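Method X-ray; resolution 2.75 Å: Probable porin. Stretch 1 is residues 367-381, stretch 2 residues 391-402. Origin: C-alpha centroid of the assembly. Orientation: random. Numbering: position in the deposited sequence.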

ATOM      1  N   GLY A 367     -20.595  -9.770 -21.758  1.00 90.19           N
ATOM      2  CA  GLY A 367     -20.735 -11.212 -21.741  1.00 90.48           C
ATOM      3  C   GLY A 367     -21.102 -11.639 -20.334  1.00 95.00           C
ATOM      4  O   GLY A 367     -21.257 -10.795 -19.450  1.00 92.26           O
ATOM      5  N   ARG A 368     -21.255 -12.942 -20.122  1.00 95.04           N
ATOM      6  CA  ARG A 368     -21.481 -13.462 -18.780  1.00 86.44           C
ATOM      7  C   ARG A 368     -20.293 -13.107 -17.889  1.00 91.39           C
ATOM      8  O   ARG A 368     -20.452 -12.848 -16.695  1.00 91.72           O
ATOM      9  CB  ARG A 368     -21.669 -14.976 -18.815  1.00 73.14           C
ATOM     10  N   PHE A 369     -19.103 -13.084 -18.485  1.00 88.97           N
ATOM     11  CA  PHE A 369     -17.880 -12.802 -17.745  1.00 84.55           C
ATOM     12  C   PHE A 369     -17.506 -11.327 -17.764  1.00 78.19           C
ATOM     13  O   PHE A 369     -16.346 -10.988 -17.560  1.00 79.75           O
ATOM     14  CB  PHE A 369     -16.714 -13.613 -18.305  1.00 85.37           C
ATOM     15  CG  PHE A 369     -16.922 -15.094 -18.247  1.00 97.74           C
ATOM     16  CD1 PHE A 369     -17.137 -15.731 -17.032  1.00 96.70           C
ATOM     17  CD2 PHE A 369     -16.882 -15.858 -19.408  1.00105.32           C
ATOM     18  CE1 PHE A 369     -17.319 -17.097 -16.976  1.00103.04           C
ATOM     19  CE2 PHE A 369     -17.061 -17.227 -19.362  1.00107.70           C
ATOM     20  CZ  PHE A 369     -17.281 -17.850 -18.142  1.00108.07           C
ATOM     21  N   LYS A 370     -18.481 -10.459 -18.014  1.00 67.98           N
ATOM     22  CA  LYS A 370     -18.242  -9.019 -18.043  1.00 66.14           C
ATOM     23  C   LYS A 370     -17.707  -8.513 -16.699  1.00 72.17           C
ATOM     24  O   LYS A 370     -18.205  -8.905 -15.640  1.00 70.44           O
ATOM     25  CB  LYS A 370     -19.522  -8.272 -18.444  1.00 66.81           C
ATOM     26  CG  LYS A 370     -19.429  -6.750 -18.441  1.00 60.92           C
ATOM     27  N   ASP A 371     -16.678  -7.665 -16.773  1.00 71.75           N
ATOM     28  CA  ASP A 371     -16.009  -7.057 -15.615  1.00 64.91           C
ATOM     29  C   ASP A 371     -15.063  -7.976 -14.844  1.00 56.22           C
ATOM     30  O   ASP A 371     -14.601  -7.625 -13.757  1.00 54.73           O
ATOM     31  CB  ASP A 371     -17.006  -6.384 -14.674  1.00 70.02           C
ATOM     32  CG  ASP A 371     -17.602  -5.132 -15.271  1.00 84.25           C
ATOM     33  OD1 ASP A 371     -16.843  -4.337 -15.874  1.00 79.83           O
ATOM     34  OD2 ASP A 371     -18.831  -4.949 -15.141  1.00 94.88           O
ATOM     35  N   LEU A 372     -14.780  -9.148 -15.405  1.00 45.22           N
ATOM     36  CA  LEU A 372     -13.699  -9.985 -14.909  1.00 38.29           C
ATOM     37  C   LEU A 372     -12.373  -9.363 -15.333  1.00 48.19           C
ATOM     38  O   LEU A 372     -12.231  -8.849 -16.445  1.00 46.54           O
ATOM     39  CB  LEU A 372     -13.816 -11.404 -15.455  1.00 44.96           C
ATOM     40  CG  LEU A 372     -12.557 -12.272 -15.332  1.00 55.94           C
ATOM     41  CD1 LEU A 372     -12.196 -12.525 -13.889  1.00 49.44           C
ATOM     42  CD2 LEU A 372     -12.739 -13.596 -16.048  1.00 63.26           C
ATOM     43  N   SER A 373     -11.400  -9.390 -14.436  1.00 53.04           N
ATOM     44  CA  SER A 373     -10.151  -8.704 -14.696  1.00 47.11           C
ATOM     45  C   SER A 373      -8.983  -9.680 -14.893  1.00 50.69           C
ATOM     46  O   SER A 373      -8.766 -10.594 -14.084  1.00 44.56           O
ATOM     47  CB  SER A 373      -9.860  -7.718 -13.577  1.00 45.39           C
ATOM     48  OG  SER A 373      -8.841  -6.825 -13.974  1.00 70.05           O
ATOM     49  N   LEU A 374      -8.255  -9.483 -15.990  1.00 43.85           N
ATOM     50  CA  LEU A 374      -7.044 -10.242 -16.262  1.00 47.32           C
ATOM     51  C   LEU A 374      -5.864  -9.326 -16.101  1.00 54.62           C
ATOM     52  O   LEU A 374      -5.780  -8.264 -16.728  1.00 51.94           O
ATOM     53  CB  LEU A 374      -7.051 -10.795 -17.674  1.00 47.18           C
ATOM     54  CG  LEU A 374      -8.236 -11.720 -17.876  1.00 67.66           C
ATOM     55  CD1 LEU A 374      -8.164 -12.371 -19.242  1.00 71.19           C
ATOM     56  CD2 LEU A 374      -8.260 -12.761 -16.758  1.00 77.59           C
ATOM     57  N   ARG A 375      -4.938  -9.738 -15.256  1.00 52.02           N
ATOM     58  CA  ARG A 375      -3.822  -8.878 -14.961  1.00 48.04           C
ATOM     59  C   ARG A 375      -2.505  -9.623 -15.023  1.00 37.04           C
ATOM     60  O   ARG A 375      -2.333 -10.667 -14.380  1.00 37.17           O
ATOM     61  CB  ARG A 375      -4.011  -8.277 -13.578  1.00 52.76           C
ATOM     62  CG  ARG A 375      -3.438  -6.895 -13.435  1.00 44.99           C
ATOM     63  CD  ARG A 375      -3.295  -6.565 -11.979  1.00 43.28           C
ATOM     64  NE  ARG A 375      -2.542  -5.334 -11.787  1.00 48.28           N
ATOM     65  CZ  ARG A 375      -2.022  -4.958 -10.630  1.00 42.71           C
ATOM     66  NH1 ARG A 375      -2.158  -5.726  -9.558  1.00 50.08           N
ATOM     67  NH2 ARG A 375      -1.364  -3.817 -10.547  1.00 39.20           N
ATOM     68  N   LEU A 376      -1.571  -9.069 -15.784  1.00 22.91           N
ATOM     69  CA  LEU A 376      -0.245  -9.650 -15.891  1.00 37.86           C
ATOM     70  C   LEU A 376       0.830  -8.740 -15.315  1.00 39.20           C
ATOM     71  O   LEU A 376       0.982  -7.615 -15.769  1.00 46.19           O
ATOM     72  CB  LEU A 376       0.064  -9.946 -17.352  1.00 50.07           C
ATOM     73  CG  LEU A 376       1.471 -10.444 -17.627  1.00 49.14           C
ATOM     74  CD1 LEU A 376       1.778 -11.580 -16.700  1.00 44.14           C
ATOM     75  CD2 LEU A 376       1.596 -10.885 -19.075  1.00 48.61           C
ATOM     76  N   ARG A 377       1.586  -9.235 -14.333  1.00 33.15           N
ATOM     77  CA  ARG A 377       2.633  -8.425 -13.680  1.00 35.23           C
ATOM     78  C   ARG A 377       4.046  -9.035 -13.713  1.00 34.55           C
ATOM     79  O   ARG A 377       4.312 -10.064 -13.090  1.00 24.84           O
ATOM     80  CB  ARG A 377       2.262  -8.125 -12.228  1.00 41.02           C
ATOM     81  CG  ARG A 377       0.878  -7.561 -12.066  1.00 55.14           C
ATOM     82  CD  ARG A 377       0.637  -7.201 -10.628  1.00 60.52           C
ATOM     83  NE  ARG A 377       1.499  -6.102 -10.201  1.00 57.79           N
ATOM     84  CZ  ARG A 377       1.948  -5.948  -8.961  1.00 39.95           C
ATOM     85  NH1 ARG A 377       1.623  -6.835  -8.030  1.00 36.20           N
ATOM     86  NH2 ARG A 377       2.728  -4.919  -8.661  1.00 24.91           N
ATOM     87  N   ASN A 378       4.957  -8.371 -14.414  1.00 24.16           N
ATOM     88  CA  ASN A 378       6.293  -8.910 -14.605  1.00 27.68           C
ATOM     89  C   ASN A 378       7.371  -8.067 -13.942  1.00 25.00           C
ATOM     90  O   ASN A 378       7.465  -6.862 -14.158  1.00 30.37           O
ATOM     91  CB  ASN A 378       6.572  -9.064 -16.112  1.00 34.43           C
ATOM     92  CG  ASN A 378       7.955  -9.612 -16.404  1.00 37.86           C
ATOM     93  OD1 ASN A 378       8.262 -10.766 -16.093  1.00 36.53           O
ATOM     94  ND2 ASN A 378       8.801  -8.783 -17.015  1.00 51.21           N
ATOM     95  N   ALA A 379       8.209  -8.704 -13.150  1.00 29.15           N
ATOM     96  CA  ALA A 379       9.297  -7.960 -12.523  1.00 35.48           C
ATOM     97  C   ALA A 379      10.663  -8.569 -12.792  1.00 29.62           C
ATOM     98  O   ALA A 379      10.853  -9.783 -12.721  1.00 41.64           O
ATOM     99  CB  ALA A 379       9.064  -7.799 -10.991  1.00 33.56           C
ATOM    100  N   THR A 380      11.616  -7.703 -13.086  1.00 21.58           N
ATOM    101  CA  THR A 380      13.006  -8.081 -13.229  1.00 27.53           C
ATOM    102  C   THR A 380      13.794  -7.197 -12.277  1.00 30.06           C
ATOM    103  O   THR A 380      13.729  -5.967 -12.357  1.00 30.72           O
ATOM    104  CB  THR A 380      13.475  -7.850 -14.681  1.00 30.99           C
ATOM    105  OG1 THR A 380      12.793  -8.777 -15.519  1.00 30.56           O
ATOM    106  CG2 THR A 380      14.989  -8.037 -14.827  1.00 15.54           C
ATOM    107  N   TYR A 381      14.542  -7.829 -11.385  1.00 17.24           N
ATOM    108  CA  TYR A 381      15.206  -7.113 -10.308  1.00 21.93           C
ATOM    109  C   TYR A 381      16.616  -7.666 -10.110  1.00 24.76           C
ATOM    110  O   TYR A 381      16.811  -8.878  -9.959  1.00 31.29           O
ATOM    111  CB  TYR A 381      14.363  -7.202  -9.037  1.00 20.82           C
ATOM    112  CG  TYR A 381      15.061  -6.773  -7.771  1.00 23.37           C
ATOM    113  CD1 TYR A 381      15.450  -5.448  -7.576  1.00 28.99           C
ATOM    114  CD2 TYR A 381      15.307  -7.686  -6.748  1.00 27.36           C
ATOM    115  CE1 TYR A 381      16.085  -5.045  -6.396  1.00 36.36           C
ATOM    116  CE2 TYR A 381      15.951  -7.300  -5.565  1.00 35.59           C
ATOM    117  CZ  TYR A 381      16.336  -5.976  -5.397  1.00 40.47           C
ATOM    118  OH  TYR A 381      16.962  -5.590  -4.237  1.00 27.81           O
ATOM    119  N   ASP A 391      18.456 -11.414  -6.567  1.00 27.92           N
ATOM    120  CA  ASP A 391      17.996 -11.284  -7.952  1.00 34.45           C
ATOM    121  C   ASP A 391      16.717 -12.113  -8.228  1.00 35.08           C
ATOM    122  O   ASP A 391      16.607 -13.248  -7.780  1.00 32.49           O
ATOM    123  CB  ASP A 391      19.102 -11.694  -8.909  1.00 33.71           C
ATOM    124  CG  ASP A 391      20.232 -10.698  -8.946  1.00 41.04           C
ATOM    125  OD1 ASP A 391      20.217  -9.727  -8.157  1.00 45.38           O
ATOM    126  OD2 ASP A 391      21.149 -10.893  -9.768  1.00 42.72           O
ATOM    127  N   VAL A 392      15.743 -11.540  -8.935  1.00 34.29           N
ATOM    128  CA  VAL A 392      14.553 -12.307  -9.327  1.00 26.52           C
ATOM    129  C   VAL A 392      13.939 -11.900 -10.641  1.00 22.76           C
ATOM    130  O   VAL A 392      13.897 -10.722 -10.991  1.00 31.95           O
ATOM    131  CB  VAL A 392      13.359 -12.191  -8.327  1.00 35.43           C
ATOM    132  CG1 VAL A 392      13.092 -13.520  -7.634  1.00 38.36           C
ATOM    133  CG2 VAL A 392      13.526 -11.039  -7.361  1.00 29.62           C
ATOM    134  N   ASP A 393      13.413 -12.881 -11.354  1.00 25.30           N
ATOM    135  CA  ASP A 393      12.379 -12.587 -12.332  1.00 25.31           C
ATOM    136  C   ASP A 393      11.079 -13.103 -11.761  1.00 30.78           C
ATOM    137  O   ASP A 393      11.018 -14.213 -11.237  1.00 34.98           O
ATOM    138  CB  ASP A 393      12.675 -13.248 -13.664  1.00 45.57           C
ATOM    139  CG  ASP A 393      13.576 -12.413 -14.539  1.00 65.62           C
ATOM    140  OD1 ASP A 393      14.752 -12.221 -14.163  1.00 61.47           O
ATOM    141  OD2 ASP A 393      13.107 -11.958 -15.607  1.00 86.26           O
ATOM    142  N   GLU A 394      10.042 -12.288 -11.842  1.00 30.08           N
ATOM    143  CA  GLU A 394       8.759 -12.668 -11.283  1.00 26.80           C
ATOM    144  C   GLU A 394       7.628 -12.408 -12.279  1.00 32.79           C
ATOM    145  O   GLU A 394       7.616 -11.385 -12.981  1.00 32.18           O
ATOM    146  CB  GLU A 394       8.525 -11.947  -9.958  1.00 31.69           C
ATOM    147  CG  GLU A 394       7.188 -12.208  -9.335  1.00 45.12           C
ATOM    148  CD  GLU A 394       7.026 -11.498  -8.010  1.00 54.78           C
ATOM    149  OE1 GLU A 394       7.862 -11.754  -7.121  1.00 60.55           O
ATOM    150  OE2 GLU A 394       6.077 -10.686  -7.861  1.00 49.58           O
ATOM    151  N   VAL A 395       6.711 -13.372 -12.355  1.00 33.60           N
ATOM    152  CA  VAL A 395       5.489 -13.247 -13.140  1.00 42.93           C
ATOM    153  C   VAL A 395       4.284 -13.518 -12.246  1.00 35.34           C
ATOM    154  O   VAL A 395       4.167 -14.603 -11.668  1.00 37.90           O
ATOM    155  CB  VAL A 395       5.433 -14.243 -14.341  1.00 38.11           C
ATOM    156  CG1 VAL A 395       4.034 -14.271 -14.938  1.00 26.77           C
ATOM    157  CG2 VAL A 395       6.430 -13.874 -15.419  1.00 21.41           C
ATOM    158  N   ARG A 396       3.402 -12.527 -12.126  1.00 26.58           N
ATOM    159  CA  ARG A 396       2.104 -12.728 -11.473  1.00 34.66           C
ATOM    160  C   ARG A 396       0.998 -12.641 -12.509  1.00 38.24           C
ATOM    161  O   ARG A 396       0.882 -11.637 -13.221  1.00 43.68           O
ATOM    162  CB  ARG A 396       1.841 -11.687 -10.377  1.00 27.04           C
ATOM    163  CG  ARG A 396       2.805 -11.736  -9.198  1.00 43.88           C
ATOM    164  CD  ARG A 396       2.359 -10.789  -8.088  1.00 52.37           C
ATOM    165  NE  ARG A 396       3.309 -10.743  -6.986  1.00 54.84           N
ATOM    166  CZ  ARG A 396       3.332  -9.782  -6.068  1.00 66.22           C
ATOM    167  NH1 ARG A 396       2.461  -8.783  -6.126  1.00 72.06           N
ATOM    168  NH2 ARG A 396       4.228  -9.810  -5.093  1.00 63.27           N
ATOM    169  N   LEU A 397       0.201 -13.700 -12.600  1.00 36.30           N
ATOM    170  CA  LEU A 397      -1.007 -13.698 -13.416  1.00 37.69           C
ATOM    171  C   LEU A 397      -2.199 -13.613 -12.487  1.00 34.64           C
ATOM    172  O   LEU A 397      -2.364 -14.457 -11.607  1.00 34.53           O
ATOM    173  CB  LEU A 397      -1.100 -14.990 -14.205  1.00 53.79           C
ATOM    174  CG  LEU A 397      -0.049 -15.129 -15.292  1.00 64.77           C
ATOM    175  CD1 LEU A 397      -0.015 -16.557 -15.811  1.00 71.72           C
ATOM    176  CD2 LEU A 397      -0.392 -14.165 -16.398  1.00 65.27           C
ATOM    177  N   ILE A 398      -3.035 -12.600 -12.653  1.00 26.19           N
ATOM    178  CA  ILE A 398      -4.172 -12.502 -11.745  1.00 31.92           C
ATOM    179  C   ILE A 398      -5.529 -12.362 -12.432  1.00 27.04           C
ATOM    180  O   ILE A 398      -5.763 -11.432 -13.215  1.00 28.66           O
ATOM    181  CB  ILE A 398      -4.000 -11.357 -10.711  1.00 44.79           C
ATOM    182  CG1 ILE A 398      -2.619 -11.411 -10.050  1.00 40.23           C
ATOM    183  CG2 ILE A 398      -5.116 -11.413  -9.668  1.00 29.71           C
ATOM    184  CD1 ILE A 398      -1.599 -10.469 -10.671  1.00 36.82           C
ATOM    185  N   ALA A 399      -6.416 -13.298 -12.123  1.00 21.03           N
ATOM    186  CA  ALA A 399      -7.806 -13.198 -12.560  1.00 36.04           C
ATOM    187  C   ALA A 399      -8.710 -12.929 -11.353  1.00 35.56           C
ATOM    188  O   ALA A 399      -8.674 -13.628 -10.334  1.00 30.11           O
ATOM    189  CB  ALA A 399      -8.254 -14.455 -13.334  1.00 23.88           C
ATOM    190  N   SER A 400      -9.523 -11.898 -11.477  1.00 38.43           N
ATOM    191  CA  SER A 400     -10.242 -11.381 -10.339  1.00 42.81           C
ATOM    192  C   SER A 400     -11.637 -10.988 -10.768  1.00 39.01           C
ATOM    193  O   SER A 400     -11.829 -10.410 -11.838  1.00 32.14           O
ATOM    194  CB  SER A 400      -9.490 -10.170  -9.802  1.00 57.89           C
ATOM    195  OG  SER A 400      -8.617  -9.657 -10.805  1.00 71.72           O
ATOM    196  N   TYR A 401     -12.617 -11.304  -9.935  1.00 43.48           N
ATOM    197  CA  TYR A 401     -13.985 -10.920 -10.235  1.00 44.83           C
ATOM    198  C   TYR A 401     -14.655 -10.422  -8.970  1.00 47.11           C
ATOM    199  O   TYR A 401     -14.626 -11.097  -7.938  1.00 44.15           O
ATOM    200  CB  TYR A 401     -14.753 -12.103 -10.817  1.00 47.99           C
ATOM    201  CG  TYR A 401     -16.128 -11.752 -11.343  1.00 59.26           C
ATOM    202  CD1 TYR A 401     -16.272 -11.080 -12.547  1.00 53.20           C
ATOM    203  CD2 TYR A 401     -17.286 -12.107 -10.643  1.00 65.89           C
ATOM    204  CE1 TYR A 401     -17.515 -10.756 -13.047  1.00 57.09           C
ATOM    205  CE2 TYR A 401     -18.545 -11.787 -11.137  1.00 66.51           C
ATOM    206  CZ  TYR A 401     -18.653 -11.109 -12.348  1.00 65.77           C
ATOM    207  OH  TYR A 401     -19.889 -10.772 -12.871  1.00 67.44           O
ATOM    208  N   ASN A 402     -15.234  -9.225  -9.055  1.00 57.37           N
ATOM    209  CA  ASN A 402     -16.047  -8.673  -7.969  1.00 66.12           C
ATOM    210  C   ASN A 402     -17.535  -8.744  -8.245  1.00 69.25           C
ATOM    211  O   ASN A 402     -18.035  -8.086  -9.153  1.00 81.17           O
ATOM    212  CB  ASN A 402     -15.676  -7.225  -7.674  1.00 69.58           C
ATOM    213  CG  ASN A 402     -14.607  -7.115  -6.628  1.00 90.65           C
ATOM    214  OD1 ASN A 402     -14.835  -7.432  -5.458  1.00 99.39           O
ATOM    215  ND2 ASN A 402     -13.424  -6.664  -7.035  1.00 95.73           N
TER

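Stretches 367-381 and 391-402 of a probable porin contribute neighbouring strands that run antiparallel (172° between their directions); the two stretches bury 1039 Å², both sides summed. Alternate pairs carry the backbone hydrogen bonds, so at S373, R375, R377, A379 and Y381 both the amide and the carbonyl are satisfied by the partner strand. S373 N donates to S400 O (2.8 Å) and S400 N returns to S373 O (3.0 Å). R375 N meets I398 O at 2.8 Å and I398 N meets R375 O at 2.7 Å. R377 N to R396 O (2.7 Å) and R396 N to R377 O (2.8 Å) are nearly straight, at 165° and 171°. A379 N to E394 O and E394 N to A379 O both measure 2.8 Å; the last pair within these stretches is Y381 N to V392 O and V392 N to Y381 O, each 3.0 Å. Several carbonyls also receive a CA-H contact, as from A399 CA to S373 O (3.2 Å), and S400 OG adds a weak bond to S373 O (3.4 Å).

Side chains alternate between the two faces. On that of T380 and D393, T380 OG1 donates to D393 OD2 (3.2 Å); along it L376 CD1 packs on L397 CD2 (3.4 Å). On the other face, R377 NH1 lies 2.8 Å from R396 NH1: two donors of like charge, which cannot satisfy each other. Charge is offset nearby, where R396 NE forms a salt bridge with E394 OE2 (2.9 Å) within its own strand, while R377 NE is bonded elsewhere in the structure. Y381 CD2 touches V392 CG2 (3.8 Å), the methyl lying at the ring edge. In the first stretch, two turns are closed by K370 N to G367 O (3.1 Å) and L372 N to F369 O (3.2 Å); K370 O approaches the edge of the Y401 ring at CE1 (3.3 Å).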